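Local coordinates for CHAD domain (Ricinus communis, PDB 6QV5), which probably binds inorganic polyphosphate through an all-helical CHAD domain, and carries a bound zinc ion, at residues Asp23-Leu26 with Ser27-Phe30; Leu105-Thr108 with Leu109-Asp113; Ala250-Leu253 with Leu254-Ala258. All coordinates share one frame; numbering follows the deposited sequence.

Interaction 1 of 3, residues Asp23-Leu26 with Ser27-Phe30; sequences DAAL and SEAF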
loop_
_atom_site.group_PDB
_atom_site.type_symbol
_atom_site.label_atom_id
_atom_site.label_comp_id
_atom_site.label_asym_id
_atom_site.label_seq_id
_atom_site.Cartn_x
_atom_site.Cartn_y
_atom_site.Cartn_z
ATOM N N ASP A 23 -21.100 14.364 13.690
ATOM C CA ASP A 23 -20.984 14.727 15.104
ATOM C C ASP A 23 -20.237 13.674 15.955
ATOM O O ASP A 23 -20.220 13.785 17.183
ATOM C CB ASP A 23 -22.381 15.030 15.686
ATOM C CG ASP A 23 -23.347 13.855 15.665
ATOM O OD1 ASP A 23 -23.525 13.246 14.583
ATOM O OD2 ASP A 23 -23.937 13.553 16.727
ATOM N N ALA A 24 -19.609 12.672 15.304
ATOM C CA ALA A 24 -18.865 11.604 15.980
ATOM C C ALA A 24 -17.576 12.103 16.634
ATOM O O ALA A 24 -16.907 12.986 16.089
ATOM C CB ALA A 24 -18.556 10.475 15.009
ATOM N N ALA A 25 -17.241 11.535 17.807
ATOM C CA ALA A 25 -16.047 11.877 18.584
ATOM C C ALA A 25 -14.823 11.079 18.120
ATOM O O ALA A 25 -14.976 10.074 17.419
ATOM C CB ALA A 25 -16.305 11.625 20.064
ATOM N N LEU A 26 -13.611 11.527 18.520
ATOM C CA LEU A 26 -12.342 10.860 18.203
ATOM C C LEU A 26 -12.276 9.480 18.875
ATOM O O LEU A 26 -11.699 8.552 18.308
ATOM C CB LEU A 26 -11.140 11.745 18.605
ATOM C CG LEU A 26 -9.718 11.240 18.276
ATOM C CD1 LEU A 26 -9.502 11.068 16.777
ATOM C CD2 LEU A 26 -8.669 12.171 18.841
ATOM N N SER A 27 -12.926 9.342 20.051
ATOM C CA SER A 27 -13.023 8.097 20.817
ATOM C C SER A 27 -13.887 7.045 20.093
ATOM O O SER A 27 -13.847 5.868 20.455
ATOM C CB SER A 27 -13.580 8.374 22.212
ATOM O OG SER A 27 -14.937 8.785 22.171
ATOM N N GLU A 28 -14.667 7.481 19.083
ATOM C CA GLU A 28 -15.554 6.643 18.272
ATOM C C GLU A 28 -14.935 6.349 16.904
ATOM O O GLU A 28 -15.082 5.235 16.400
ATOM C CB GLU A 28 -16.928 7.314 18.096
ATOM C CG GLU A 28 -17.710 7.481 19.391
ATOM C CD GLU A 28 -18.982 8.306 19.311
ATOM O OE1 GLU A 28 -19.018 9.292 18.539
ATOM O OE2 GLU A 28 -19.943 7.974 20.043
ATOM N N ALA A 29 -14.244 7.346 16.309
ATOM C CA ALA A 29 -13.597 7.247 14.999
ATOM C C ALA A 29 -12.368 6.335 15.013
ATOM O O ALA A 29 -12.252 5.476 14.140
ATOM C CB ALA A 29 -13.224 8.631 14.488
ATOM N N PHE A 30 -11.462 6.521 15.999
ATOM C CA PHE A 30 -10.228 5.744 16.187
ATOM C C PHE A 30 -10.469 4.214 16.198
ATOM O O PHE A 30 -9.826 3.539 15.391
ATOM C CB PHE A 30 -9.475 6.230 17.441
ATOM C CG PHE A 30 -8.270 5.444 17.900
ATOM C CD1 PHE A 30 -7.002 5.732 17.408
ATOM C CD2 PHE A 30 -8.384 4.489 18.905
ATOM C CE1 PHE A 30 -5.879 5.040 17.871
ATOM C CE2 PHE A 30 -7.263 3.790 19.360
ATOM C CZ PHE A 30 -6.017 4.076 18.846
#
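Glu28 folds back along the chain so that its carboxylate lies beside the backbone of Ala24 and Ala25, whose own side chains are single methyl groups. With CG anti to the carbonyl carbon (chi1 -64°) and the chain extended beyond it, the side chain carries OE1 to the amide of Ala25. The bond from Ala25 N to Glu28 OE1 measures 3.0 Å and is nearly straight, reaching the oxygen on its anti side and 28° out of the carboxylate plane. The same oxygen rests against the CA of Ala24 at 3.5 Å, and the methyl of Ala25 touches both OE1 and the hydroxyl of Ser27, its CB 3.8 Å from Ser27 OG.

Ala25 is the N-cap of helix 26-42, and Glu28 stands three residues on, so the bond is the N3 side-chain half of what would be a capping box; Ala25 has no side-chain acceptor for the reciprocal half. The carbonyl of Ala25 begins the helical bonding. Its O accepts from both Ala29 N, at 3.0 Å, and Glu28 N. One turn is completed by Phe30 N, which donates to Leu26 O at 3.1 Å. The side chains of Leu26 and Phe30 lead off to the hydrophobic interior: Phe30 meets Phe74 edge-to-face, and Leu26 lies on Phe74, Leu167 and Phe174.

Chemically, the first turn is held from both sides of one residue, Ala25, whose N-H and C=O are both engaged, and the negative charge of Glu28 at the amino end would probably interact favourably with the helix dipole.

Interaction 2 of 3, residues Leu105-Thr108 with Leu109-Asp113; sequences LAST and LPRID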
loop_
_atom_site.group_PDB
_atom_site.type_symbol
_atom_site.label_atom_id
_atom_site.label_comp_id
_atom_site.label_asym_id
_atom_site.label_seq_id
_atom_site.Cartn_x
_atom_site.Cartn_y
_atom_site.Cartn_z
ATOM N N LEU A 105 5.135 -11.386 -12.099
ATOM C CA LEU A 105 4.607 -12.487 -12.903
ATOM C C LEU A 105 3.374 -12.127 -13.751
ATOM O O LEU A 105 3.330 -12.484 -14.930
ATOM C CB LEU A 105 4.313 -13.697 -11.989
ATOM C CG LEU A 105 3.822 -14.992 -12.649
ATOM C CD1 LEU A 105 4.961 -15.741 -13.329
ATOM C CD2 LEU A 105 3.143 -15.885 -11.636
ATOM N N ALA A 106 2.376 -11.454 -13.152
ATOM C CA ALA A 106 1.108 -11.123 -13.807
ATOM C C ALA A 106 1.055 -9.779 -14.549
ATOM O O ALA A 106 0.258 -9.650 -15.482
ATOM C CB ALA A 106 -0.026 -11.190 -12.794
ATOM N N SER A 107 1.863 -8.783 -14.137
ATOM C CA SER A 107 1.817 -7.450 -14.742
ATOM C C SER A 107 3.110 -6.986 -15.430
ATOM O O SER A 107 3.033 -6.450 -16.535
ATOM C CB SER A 107 1.378 -6.421 -13.701
ATOM O OG SER A 107 1.334 -5.102 -14.220
ATOM N N THR A 108 4.276 -7.154 -14.781
ATOM C CA THR A 108 5.550 -6.653 -15.305
ATOM C C THR A 108 6.162 -7.523 -16.418
ATOM O O THR A 108 6.623 -6.962 -17.411
ATOM C CB THR A 108 6.548 -6.385 -14.176
ATOM O OG1 THR A 108 5.837 -6.146 -12.960
ATOM C CG2 THR A 108 7.433 -5.190 -14.471
ATOM N N LEU A 109 6.192 -8.862 -16.261
ATOM C CA LEU A 109 6.750 -9.754 -17.287
ATOM C C LEU A 109 5.868 -9.911 -18.549
ATOM O O LEU A 109 6.450 -9.943 -19.634
ATOM C CB LEU A 109 7.131 -11.135 -16.727
ATOM C CG LEU A 109 8.468 -11.227 -15.993
ATOM C CD1 LEU A 109 8.477 -12.400 -15.048
ATOM C CD2 LEU A 109 9.633 -11.346 -16.965
ATOM N N PRO A 110 4.505 -10.001 -18.476
ATOM C CA PRO A 110 3.712 -10.179 -19.712
ATOM C C PRO A 110 3.786 -9.050 -20.745
ATOM O O PRO A 110 3.507 -9.308 -21.918
ATOM C CB PRO A 110 2.280 -10.362 -19.193
ATOM C CG PRO A 110 2.436 -10.793 -17.783
ATOM C CD PRO A 110 3.619 -10.025 -17.294
ATOM N N ARG A 111 4.164 -7.816 -20.334
ATOM C CA ARG A 111 4.271 -6.681 -21.261
ATOM C C ARG A 111 5.592 -6.698 -22.078
ATOM O O ARG A 111 5.808 -5.810 -22.909
ATOM C CB ARG A 111 4.023 -5.323 -20.564
ATOM C CG ARG A 111 4.921 -4.994 -19.371
ATOM C CD ARG A 111 4.511 -3.696 -18.688
ATOM N NE ARG A 111 3.213 -3.808 -18.015
ATOM C CZ ARG A 111 2.521 -2.782 -17.530
ATOM N NH1 ARG A 111 2.995 -1.545 -17.628
ATOM N NH2 ARG A 111 1.350 -2.984 -16.940
ATOM N N ILE A 112 6.435 -7.736 -21.876
ATOM C CA ILE A 112 7.689 -7.946 -22.608
ATOM C C ILE A 112 7.380 -8.882 -23.789
ATOM O O ILE A 112 6.956 -10.022 -23.574
ATOM C CB ILE A 112 8.825 -8.504 -21.690
ATOM C CG1 ILE A 112 9.050 -7.605 -20.448
ATOM C CG2 ILE A 112 10.131 -8.702 -22.484
ATOM C CD1 ILE A 112 9.761 -8.275 -19.263
ATOM N N ASP A 113 7.577 -8.391 -25.028
ATOM C CA ASP A 113 7.318 -9.144 -26.259
ATOM C C ASP A 113 8.445 -10.124 -26.587
ATOM O O ASP A 113 9.617 -9.749 -26.600
ATOM C CB ASP A 113 7.062 -8.191 -27.437
#
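Leu105 meets Pro110 through its backbone: its carbonyl oxygen lies 3.4 Å from Pro110 CD, while its side chain leads the other way, onto Asn126, Val129 and Gln130 of helix 122-145. The Leu105 side chain is about 12 Å from the bound zinc ion, too far to take part in that site.

Ala106 offers Pro110 its carbonyl as well, and the Ala106 O to Pro110 CG distance is 3.4 Å. Proline has no amide hydrogen, so the ring carbons fill the place where a helical i to i+4 bond from Pro110 N to Ala106 O would otherwise form. Helix 82-108 ends here, its last residues widened into a pi-type turn, and the chain passes into a type I beta turn from Leu109 to Ile112, closed by Ile112 N donating to Leu109 O.

Ser107 supplies the polar link across this helix end. Its carbonyl accepts from Arg111 NE at 3.0 Å, a bent bond (137° at the hydrogen) tilted from both the carbonyl and the guanidinium planes. Arg111 gets there because its CG sits between the backbone N and the carbonyl carbon (chi1 57°) and its chain bends at chi3, which brings the guanidinium back beside Ser107.

The Thr108 hydroxyl OG1 is hydrogen-bonded to the carbonyl of Val103, five residues back. Its own carbonyl oxygen is lined by aliphatic carbons, with Arg111 CG at 3.3 Å and Ile112 CD1 at 3.9 Å. The side chains of Thr108 and Ile112 reach Leu275 and Tyr274 of helix 265-281, respectively.

Interaction 3 of 3, residues Ala250-Leu253 with Leu254-Ala258; sequences AGRL and LQELA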
loop_
_atom_site.group_PDB
_atom_site.type_symbol
_atom_site.label_atom_id
_atom_site.label_comp_id
_atom_site.label_asym_id
_atom_site.label_seq_id
_atom_site.Cartn_x
_atom_site.Cartn_y
_atom_site.Cartn_z
ATOM N N ALA A 250 11.041 -4.827 -10.334
ATOM C CA ALA A 250 11.283 -5.957 -11.236
ATOM C C ALA A 250 12.780 -6.158 -11.502
ATOM O O ALA A 250 13.260 -7.289 -11.432
ATOM C CB ALA A 250 10.546 -5.743 -12.545
ATOM N N GLY A 251 13.491 -5.057 -11.765
ATOM C CA GLY A 251 14.931 -5.048 -12.006
ATOM C C GLY A 251 15.732 -5.492 -10.798
ATOM O O GLY A 251 16.739 -6.188 -10.944
ATOM N N ARG A 252 15.268 -5.105 -9.594
ATOM C CA ARG A 252 15.869 -5.461 -8.307
ATOM C C ARG A 252 15.629 -6.952 -8.008
ATOM O O ARG A 252 16.568 -7.644 -7.611
ATOM C CB ARG A 252 15.295 -4.563 -7.190
ATOM C CG ARG A 252 15.865 -4.830 -5.793
ATOM C CD ARG A 252 15.135 -4.066 -4.696
ATOM N NE ARG A 252 13.713 -4.415 -4.599
ATOM C CZ ARG A 252 13.225 -5.423 -3.879
ATOM N NH1 ARG A 252 14.039 -6.209 -3.184
ATOM N NH2 ARG A 252 11.920 -5.655 -3.854
ATOM N N LEU A 253 14.381 -7.437 -8.209
ATOM C CA LEU A 253 13.988 -8.833 -7.978
ATOM C C LEU A 253 14.696 -9.809 -8.915
ATOM O O LEU A 253 15.112 -10.878 -8.467
ATOM C CB LEU A 253 12.461 -9.025 -8.078
ATOM C CG LEU A 253 11.576 -8.404 -6.988
ATOM C CD1 LEU A 253 10.112 -8.568 -7.336
ATOM C CD2 LEU A 253 11.842 -9.019 -5.619
ATOM N N LEU A 254 14.830 -9.447 -10.209
ATOM C CA LEU A 254 15.492 -10.290 -11.207
ATOM C C LEU A 254 17.003 -10.374 -10.991
ATOM O O LEU A 254 17.561 -11.462 -11.126
ATOM C CB LEU A 254 15.149 -9.864 -12.644
ATOM C CG LEU A 254 13.721 -10.155 -13.128
ATOM C CD1 LEU A 254 13.372 -9.303 -14.328
ATOM C CD2 LEU A 254 13.516 -11.635 -13.443
ATOM N N GLN A 255 17.654 -9.249 -10.609
ATOM C CA GLN A 255 19.093 -9.195 -10.310
ATOM C C GLN A 255 19.424 -10.107 -9.110
ATOM O O GLN A 255 20.460 -10.776 -9.122
ATOM C CB GLN A 255 19.560 -7.739 -10.084
ATOM C CG GLN A 255 21.049 -7.545 -9.747
ATOM C CD GLN A 255 22.001 -8.111 -10.776
ATOM O OE1 GLN A 255 22.171 -7.570 -11.874
ATOM N NE2 GLN A 255 22.652 -9.214 -10.434
ATOM N N GLU A 256 18.513 -10.164 -8.111
ATOM C CA GLU A 256 18.621 -11.027 -6.929
ATOM C C GLU A 256 18.454 -12.493 -7.348
ATOM O O GLU A 256 19.151 -13.363 -6.823
ATOM C CB GLU A 256 17.556 -10.656 -5.885
ATOM C CG GLU A 256 17.910 -9.443 -5.040
ATOM C CD GLU A 256 16.802 -8.919 -4.144
ATOM O OE1 GLU A 256 16.101 -9.739 -3.506
ATOM O OE2 GLU A 256 16.645 -7.679 -4.068
ATOM N N LEU A 257 17.537 -12.753 -8.309
ATOM C CA LEU A 257 17.255 -14.076 -8.870
ATOM C C LEU A 257 18.443 -14.574 -9.709
ATOM O O LEU A 257 18.702 -15.775 -9.729
ATOM C CB LEU A 257 15.954 -14.037 -9.706
ATOM C CG LEU A 257 15.450 -15.347 -10.338
ATOM C CD1 LEU A 257 14.865 -16.285 -9.292
ATOM C CD2 LEU A 257 14.414 -15.068 -11.404
ATOM N N ALA A 258 19.168 -13.650 -10.377
ATOM C CA ALA A 258 20.346 -13.957 -11.198
ATOM C C ALA A 258 21.506 -14.485 -10.347
ATOM O O ALA A 258 22.214 -15.395 -10.781
ATOM C CB ALA A 258 20.786 -12.723 -11.967
#
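Leu254 lies over the carbonyl oxygen of Ala250, one turn earlier, with its CB and CG both 3.4 Å from Ala250 O and CD1 only slightly farther. Its CG is anti to its own carbonyl carbon (chi1 -71°), which brings the side chain back along the helix to that oxygen. Leu254 N bonds to the same oxygen at 2.9 Å, so one carbonyl receives an amide and borders a leucine chain. The side chain of Leu254 also rests on Val268 of helix 265-281.

Leu253 turns its side chain to another flank, against Asp100 and Trp101 of helix 82-108. Its carbonyl oxygen accepts from Leu257 N at 3.1 Å and touches Leu257 CB. These are i to i+4 steps of one regular alpha-helix, 224-260, and the same pattern recurs in Gln255 N to Gly251 O and Glu256 N to Arg252 O. Along residues 250-258 the helix packs into the all-helical CHAD fold through its leucines and Ala250, while Arg252 and Glu256 are exposed. Gly251 O also accepts from Arg272 NE of helix 265-281.

Glu256 is the polar member of the group. Its aliphatic part crosses the carbonyl of Arg252, with CG 3.4 Å from Arg252 O, and its carboxylate lies alongside the Arg252 chain, both side chains pointing the same way. Arg252 bends at chi3 to bring NH1 to Glu256 OE2 at 3.1 Å, a salt bridge whose hydrogen bond is weak because the angle at the hydrogen is only 123°. The guanidinium and carboxylate planes stand 55° apart, and OE2 also touches Arg252 CG.

Overall arrangement
The three contacts follow one another along the chain, with interaction 1 at the amino end of helix 26-42, interaction 2 at the carboxyl end of helix 82-108 and interaction 3 near the carboxyl end of helix 224-260. Interaction 1 stands apart, its centre about 45 Å from that of interaction 2 and about 46 Å from that of interaction 3, on the opposite side of the chain's centre. Interactions 2 and 3 are neighbours, their centres about 14 Å apart, and they touch where Thr108 CG2 packs on Ala250 CB at 3.7 Å. Helices 122-145 and 265-281 contact both of them, so two helix ends far apart in sequence join one helical cluster of the CHAD fold.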